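Local structure of D-3-phosphoglycerate dehydrogenase-related protein (Vibrio cholerae, 4S1V) at residues C[7-12]-C[30-35]; C[151-156]-C[174-179]. The protein probably catalyses NAD-dependent interconversion of a D-2-hydroxyacid such as 3-phosphoglycerate and its 2-oxoacid, as a Rossmann-fold member of the D-isomer-specific 2-hydroxyacid dehydrogenases. All coordinates share one frame; numbering follows the deposited sequence.

Contact 1. Residues C[7-12]-C[30-35]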
loop_
_atom_site.group_PDB
_atom_site.type_symbol
_atom_site.label_atom_id
_atom_site.label_comp_id
_atom_site.label_asym_id
_atom_site.label_seq_id
_atom_site.Cartn_x
_atom_site.Cartn_y
_atom_site.Cartn_z
ATOM N N LEU C 7 38.081 -4.481 8.502
ATOM C CA LEU C 7 37.243 -3.798 7.513
ATOM C C LEU C 7 35.763 -4.220 7.545
ATOM O O LEU C 7 35.422 -5.320 7.988
ATOM C CB LEU C 7 37.813 -3.981 6.100
ATOM C CG LEU C 7 39.181 -3.390 5.743
ATOM C CD1 LEU C 7 39.559 -3.764 4.312
ATOM C CD2 LEU C 7 39.190 -1.872 5.913
ATOM N N ASP C 8 34.898 -3.308 7.111
ATOM C CA ASP C 8 33.500 -3.616 6.764
ATOM C C ASP C 8 32.579 -4.173 7.870
ATOM O O ASP C 8 31.655 -4.929 7.569
ATOM C CB ASP C 8 33.455 -4.532 5.532
ATOM C CG ASP C 8 34.234 -3.972 4.353
ATOM O OD1 ASP C 8 33.954 -2.833 3.924
ATOM O OD2 ASP C 8 35.123 -4.677 3.846
ATOM N N ASP C 9 32.805 -3.791 9.127
ATOM C CA ASP C 9 31.911 -4.203 10.220
ATOM C C ASP C 9 30.746 -3.218 10.352
ATOM O O ASP C 9 30.741 -2.364 11.245
ATOM C CB ASP C 9 32.691 -4.347 11.539
ATOM C CG ASP C 9 31.811 -4.763 12.726
ATOM O OD1 ASP C 9 30.666 -5.221 12.538
ATOM O OD2 ASP C 9 32.275 -4.628 13.873
ATOM N N TYR C 10 29.751 -3.358 9.472
ATOM C CA TYR C 10 28.687 -2.345 9.325
ATOM C C TYR C 10 27.867 -2.023 10.588
ATOM O O TYR C 10 27.388 -0.898 10.756
ATOM C CB TYR C 10 27.745 -2.700 8.167
ATOM C CG TYR C 10 28.444 -3.144 6.906
ATOM C CD1 TYR C 10 29.373 -2.322 6.272
ATOM C CD2 TYR C 10 28.160 -4.385 6.335
ATOM C CE1 TYR C 10 30.018 -2.725 5.112
ATOM C CE2 TYR C 10 28.792 -4.799 5.172
ATOM C CZ TYR C 10 29.724 -3.967 4.565
ATOM O OH TYR C 10 30.358 -4.375 3.419
ATOM N N GLN C 11 27.708 -3.001 11.467
ATOM C CA GLN C 11 26.944 -2.801 12.692
ATOM C C GLN C 11 27.845 -2.540 13.897
ATOM O O GLN C 11 27.350 -2.294 15.006
ATOM C CB GLN C 11 26.018 -3.990 12.960
ATOM C CG GLN C 11 24.859 -4.101 11.982
ATOM C CD GLN C 11 24.039 -5.362 12.176
ATOM O OE1 GLN C 11 23.146 -5.412 13.024
ATOM N NE2 GLN C 11 24.323 -6.379 11.376
ATOM N N ASN C 12 29.160 -2.601 13.676
ATOM C CA ASN C 12 30.155 -2.333 14.719
ATOM C C ASN C 12 30.000 -3.278 15.906
ATOM O O ASN C 12 29.983 -2.851 17.063
ATOM C CB ASN C 12 30.094 -0.870 15.174
ATOM C CG ASN C 12 31.401 -0.391 15.785
ATOM O OD1 ASN C 12 32.486 -0.844 15.411
ATOM N ND2 ASN C 12 31.303 0.554 16.705
ATOM N N VAL C 30 38.586 -0.805 14.143
ATOM C CA VAL C 30 37.490 -1.451 13.432
ATOM C C VAL C 30 36.720 -0.423 12.609
ATOM O O VAL C 30 36.129 0.512 13.158
ATOM C CB VAL C 30 36.512 -2.152 14.403
ATOM C CG1 VAL C 30 35.474 -2.941 13.620
ATOM C CG2 VAL C 30 37.262 -3.071 15.363
ATOM N N PHE C 31 36.727 -0.601 11.292
ATOM C CA PHE C 31 35.966 0.277 10.411
ATOM C C PHE C 31 34.561 -0.263 10.167
ATOM O O PHE C 31 34.338 -1.474 10.219
ATOM C CB PHE C 31 36.731 0.539 9.115
ATOM C CG PHE C 31 37.992 1.326 9.326
ATOM C CD1 PHE C 31 37.937 2.701 9.563
ATOM C CD2 PHE C 31 39.234 0.695 9.317
ATOM C CE1 PHE C 31 39.096 3.430 9.775
ATOM C CE2 PHE C 31 40.396 1.422 9.526
ATOM C CZ PHE C 31 40.327 2.788 9.759
ATOM N N ASN C 32 33.617 0.645 9.928
ATOM C CA ASN C 32 32.191 0.306 9.929
ATOM C C ASN C 32 31.462 0.721 8.659
ATOM O O ASN C 32 30.336 0.290 8.406
ATOM C CB ASN C 32 31.492 0.941 11.140
ATOM C CG ASN C 32 32.158 0.596 12.461
ATOM O OD1 ASN C 32 32.402 1.476 13.286
ATOM N ND2 ASN C 32 32.449 -0.687 12.673
ATOM N N ASP C 33 32.098 1.575 7.871
ATOM C CA ASP C 33 31.495 2.047 6.641
ATOM C C ASP C 33 31.910 1.158 5.480
ATOM O O ASP C 33 32.853 0.377 5.588
ATOM C CB ASP C 33 31.826 3.531 6.384
ATOM C CG ASP C 33 33.325 3.830 6.405
ATOM O OD1 ASP C 33 34.147 2.899 6.562
ATOM O OD2 ASP C 33 33.680 5.022 6.269
ATOM N N SER C 34 31.183 1.259 4.379
ATOM C CA SER C 34 31.539 0.528 3.186
ATOM C C SER C 34 32.285 1.471 2.251
ATOM O O SER C 34 31.710 2.414 1.712
ATOM C CB SER C 34 30.288 -0.045 2.522
ATOM O OG SER C 34 30.564 -0.436 1.193
ATOM N N VAL C 35 33.576 1.217 2.086
ATOM C CA VAL C 35 34.412 2.016 1.210
ATOM C C VAL C 35 34.957 1.137 0.086
ATOM O O VAL C 35 35.681 0.168 0.329
ATOM C CB VAL C 35 35.557 2.707 1.992
ATOM C CG1 VAL C 35 36.538 3.383 1.043
ATOM C CG2 VAL C 35 34.988 3.719 2.978
HETATM O O HOH W 1 35.417 -0.666 6.263
#
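Asn32, with CG anti to its carbonyl carbon (chi1 -54°), and Asn12, with CG anti to its backbone N (chi1 -156°), bring their two amides together with planes 63° apart. Asn32 ND2 gives one hydrogen bond to Asp9 O (2.8 Å) and a second to Asn12 OD1 (2.7 Å), both bent; it approaches Asn12 OD1 from above that carbonyl's plane, not on a lone pair. An amide suits this place because one NH2 group can serve two acceptors. Asp9 O also takes Asn12 N of the type I turn 9-12, and the two donors reach it from opposite faces of its plane. The backbone adds Asp9 N to Phe31 O at 3.0 Å. Val30 CG1 rests 3.6 Å from Asp9 OD2, whose carboxylate is held by Val14 N. The Tyr10 ring turns its edge to Asn32 O and Asp33 O, while Asp8 O lies over one face. A water accepts from Asp8 N and donates to Asp33 O, linking the two loops. Tyr10 also packs edge-to-face on Trp133 of a second subunit. The contact joins the loops that follow neighbouring parallel strands 3-6 and 27-30; helix 38-45 borders it, with Arg44 in a salt bridge to Asp33.

Contact 2. Residues C[151-156]-C[174-179]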
loop_
_atom_site.group_PDB
_atom_site.type_symbol
_atom_site.label_atom_id
_atom_site.label_comp_id
_atom_site.label_asym_id
_atom_site.label_seq_id
_atom_site.Cartn_x
_atom_site.Cartn_y
_atom_site.Cartn_z
ATOM N N GLY C 151 13.501 -27.960 -4.521
ATOM C CA GLY C 151 14.632 -28.220 -5.406
ATOM C C GLY C 151 15.926 -27.633 -4.883
ATOM O O GLY C 151 16.005 -26.442 -4.594
ATOM N N ILE C 152 16.946 -28.477 -4.758
ATOM C CA ILE C 152 18.240 -28.056 -4.255
ATOM C C ILE C 152 19.294 -28.296 -5.327
ATOM O O ILE C 152 19.448 -29.423 -5.815
ATOM C CB ILE C 152 18.594 -28.788 -2.943
ATOM C CG1 ILE C 152 17.489 -28.555 -1.915
ATOM C CG2 ILE C 152 19.947 -28.334 -2.398
ATOM C CD1 ILE C 152 17.541 -29.503 -0.745
ATOM N N TRP C 153 19.966 -27.219 -5.736
ATOM C CA TRP C 153 21.112 -27.318 -6.627
ATOM C C TRP C 153 22.341 -27.250 -5.773
ATOM O O TRP C 153 22.664 -26.194 -5.227
ATOM C CB TRP C 153 21.113 -26.190 -7.657
ATOM C CG TRP C 153 22.071 -26.390 -8.809
ATOM C CD1 TRP C 153 23.275 -27.096 -8.808
ATOM C CD2 TRP C 153 21.944 -25.858 -10.181
ATOM N NE1 TRP C 153 23.874 -27.047 -10.046
ATOM C CE2 TRP C 153 23.123 -26.324 -10.914
ATOM C CE3 TRP C 153 20.998 -25.080 -10.849
ATOM C CZ2 TRP C 153 23.330 -26.011 -12.252
ATOM C CZ3 TRP C 153 21.220 -24.764 -12.194
ATOM C CH2 TRP C 153 22.356 -25.227 -12.881
ATOM N N GLY C 154 23.016 -28.392 -5.622
ATOM C CA GLY C 154 24.223 -28.504 -4.787
ATOM C C GLY C 154 23.936 -29.041 -3.396
ATOM O O GLY C 154 23.329 -28.355 -2.569
ATOM N N LEU C 155 24.386 -30.262 -3.123
ATOM C CA LEU C 155 24.090 -30.907 -1.840
ATOM C C LEU C 155 25.303 -30.960 -0.912
ATOM O O LEU C 155 25.630 -32.009 -0.357
ATOM C CB LEU C 155 23.476 -32.306 -2.050
ATOM C CG LEU C 155 22.567 -32.877 -0.951
ATOM C CD1 LEU C 155 21.261 -32.101 -0.835
ATOM C CD2 LEU C 155 22.291 -34.352 -1.195
ATOM N N GLY C 156 25.955 -29.811 -0.733
ATOM C CA GLY C 156 27.107 -29.697 0.156
ATOM C C GLY C 156 26.666 -29.447 1.582
ATOM O O GLY C 156 25.512 -29.705 1.937
ATOM N N LEU C 174 14.119 -32.771 -4.323
ATOM C CA LEU C 174 14.653 -33.028 -5.665
ATOM C C LEU C 174 16.006 -32.335 -5.797
ATOM O O LEU C 174 16.132 -31.134 -5.518
ATOM C CB LEU C 174 13.690 -32.515 -6.736
ATOM C CG LEU C 174 14.047 -32.781 -8.202
ATOM C CD1 LEU C 174 13.942 -34.268 -8.555
ATOM C CD2 LEU C 174 13.171 -31.955 -9.130
ATOM N N VAL C 175 17.017 -33.094 -6.209
ATOM C CA VAL C 175 18.390 -32.595 -6.192
ATOM C C VAL C 175 19.005 -32.543 -7.589
ATOM O O VAL C 175 18.876 -33.481 -8.376
ATOM C CB VAL C 175 19.270 -33.412 -5.224
ATOM C CG1 VAL C 175 20.721 -32.967 -5.279
ATOM C CG2 VAL C 175 18.734 -33.311 -3.798
ATOM N N TRP C 176 19.661 -31.426 -7.882
ATOM C CA TRP C 176 20.456 -31.277 -9.097
ATOM C C TRP C 176 21.857 -30.817 -8.763
ATOM O O TRP C 176 22.099 -30.203 -7.715
ATOM C CB TRP C 176 19.770 -30.324 -10.084
ATOM C CG TRP C 176 20.531 -30.187 -11.378
ATOM C CD1 TRP C 176 21.106 -29.035 -11.910
ATOM C CD2 TRP C 176 20.881 -31.258 -12.325
ATOM N NE1 TRP C 176 21.748 -29.307 -13.093
ATOM C CE2 TRP C 176 21.653 -30.621 -13.399
ATOM C CE3 TRP C 176 20.629 -32.627 -12.394
ATOM C CZ2 TRP C 176 22.140 -31.344 -14.487
ATOM C CZ3 TRP C 176 21.130 -33.345 -13.488
ATOM C CH2 TRP C 176 21.866 -32.717 -14.509
ATOM N N GLY C 177 22.804 -31.146 -9.637
ATOM C CA GLY C 177 24.172 -30.641 -9.522
ATOM C C GLY C 177 25.173 -31.663 -10.018
ATOM O O GLY C 177 24.876 -32.455 -10.921
ATOM N N SER C 178 26.358 -31.651 -9.420
ATOM C CA SER C 178 27.393 -32.640 -9.720
ATOM C C SER C 178 26.880 -34.069 -9.497
ATOM O O SER C 178 25.873 -34.285 -8.809
ATOM C CB SER C 178 28.596 -32.397 -8.821
ATOM O OG SER C 178 28.267 -32.754 -7.493
ATOM N N GLU C 179 27.575 -35.039 -10.082
ATOM C CA GLU C 179 27.292 -36.446 -9.824
ATOM C C GLU C 179 27.355 -36.742 -8.320
ATOM O O GLU C 179 26.496 -37.450 -7.787
ATOM C CB GLU C 179 28.273 -37.344 -10.594
ATOM C CG GLU C 179 27.967 -38.837 -10.519
ATOM C CD GLU C 179 28.303 -39.459 -9.176
ATOM O OE1 GLU C 179 29.355 -39.110 -8.594
ATOM O OE2 GLU C 179 27.510 -40.301 -8.693
#
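Trp153 and Trp176 meet edge-to-face on one side of the sheet: Trp176 CD1 stands over the centre of one face of the Trp153 indole, 3.5 Å above its plane, and the two ring planes are 66° apart. The closest approach of the two rings is Trp176 CD1 to Trp153 CE2, 3.5 Å, while Trp176 NE1 lies 3.8 Å from Trp153 CZ2. Gly177 CA approaches the same indole obliquely, 3.6 Å from Trp153 NE1. Both side chains carry CG anti to the backbone N (chi1 -166° in Trp153, -178° in Trp176), which sends both indoles out alongside each other in one direction. Phe199 and Phe200 of helix 196-202 also pack on Trp153, and a large aromatic residue fills such a place between strand and helix well.

Beneath the rings the strands run parallel. Ile152 N bonds to Leu174 O, Trp176 N to Ile152 O, and Gly154 N to Trp176 O, each at 2.9 Å. Ile152 and Val175 point to the other side of the sheet; there Leu155 CD1, from the turn beyond the strand, touches Val175 CG2 at 4.1 Å, the two branched side chains crossing at about a right angle.

Just past the strands, the backbone angles of Gly154 and Gly177 favour glycine. Those of Gly154 would drive a CB against the preceding carbonyl, and at Gly177 a CB would also crowd Gly154 N and Trp153 CD1. Gly154 and Gly156 fit the GxGxxG pattern of a Rossmann beta-alpha-beta unit, here strand 150-153, helix 157-168 and strand 173-176. Ser178, at the N-cap of helix 179-188, accepts from Ser181 N with its OG. The chemistry is thus a parallel backbone pairing clad in apolar groups, leading into a glycine turn that in this family probably lies against the NAD pyrophosphate.

Contact 1 closes before contact 2 opens along the chain, and their centres are 35 Å apart, on opposite sides of the chain's centre, with nearest atoms about 25 Å from each other. They share no strand or helix. Contact 1 belongs to the parallel sheet in which 27-30 is the outermost strand beside 3-6; contact 2 lies in the larger parallel sheet, where 173-176 sits between 191-192 and 150-153. Both lie at the C-terminal side of adjacent parallel strands: contact 1 mainly between the loops that follow them, contact 2 on the strand ends themselves and the turns beyond. This fits the two-domain build of the family, in which a substrate-binding domain and a nucleotide-binding domain probably enclose the active site.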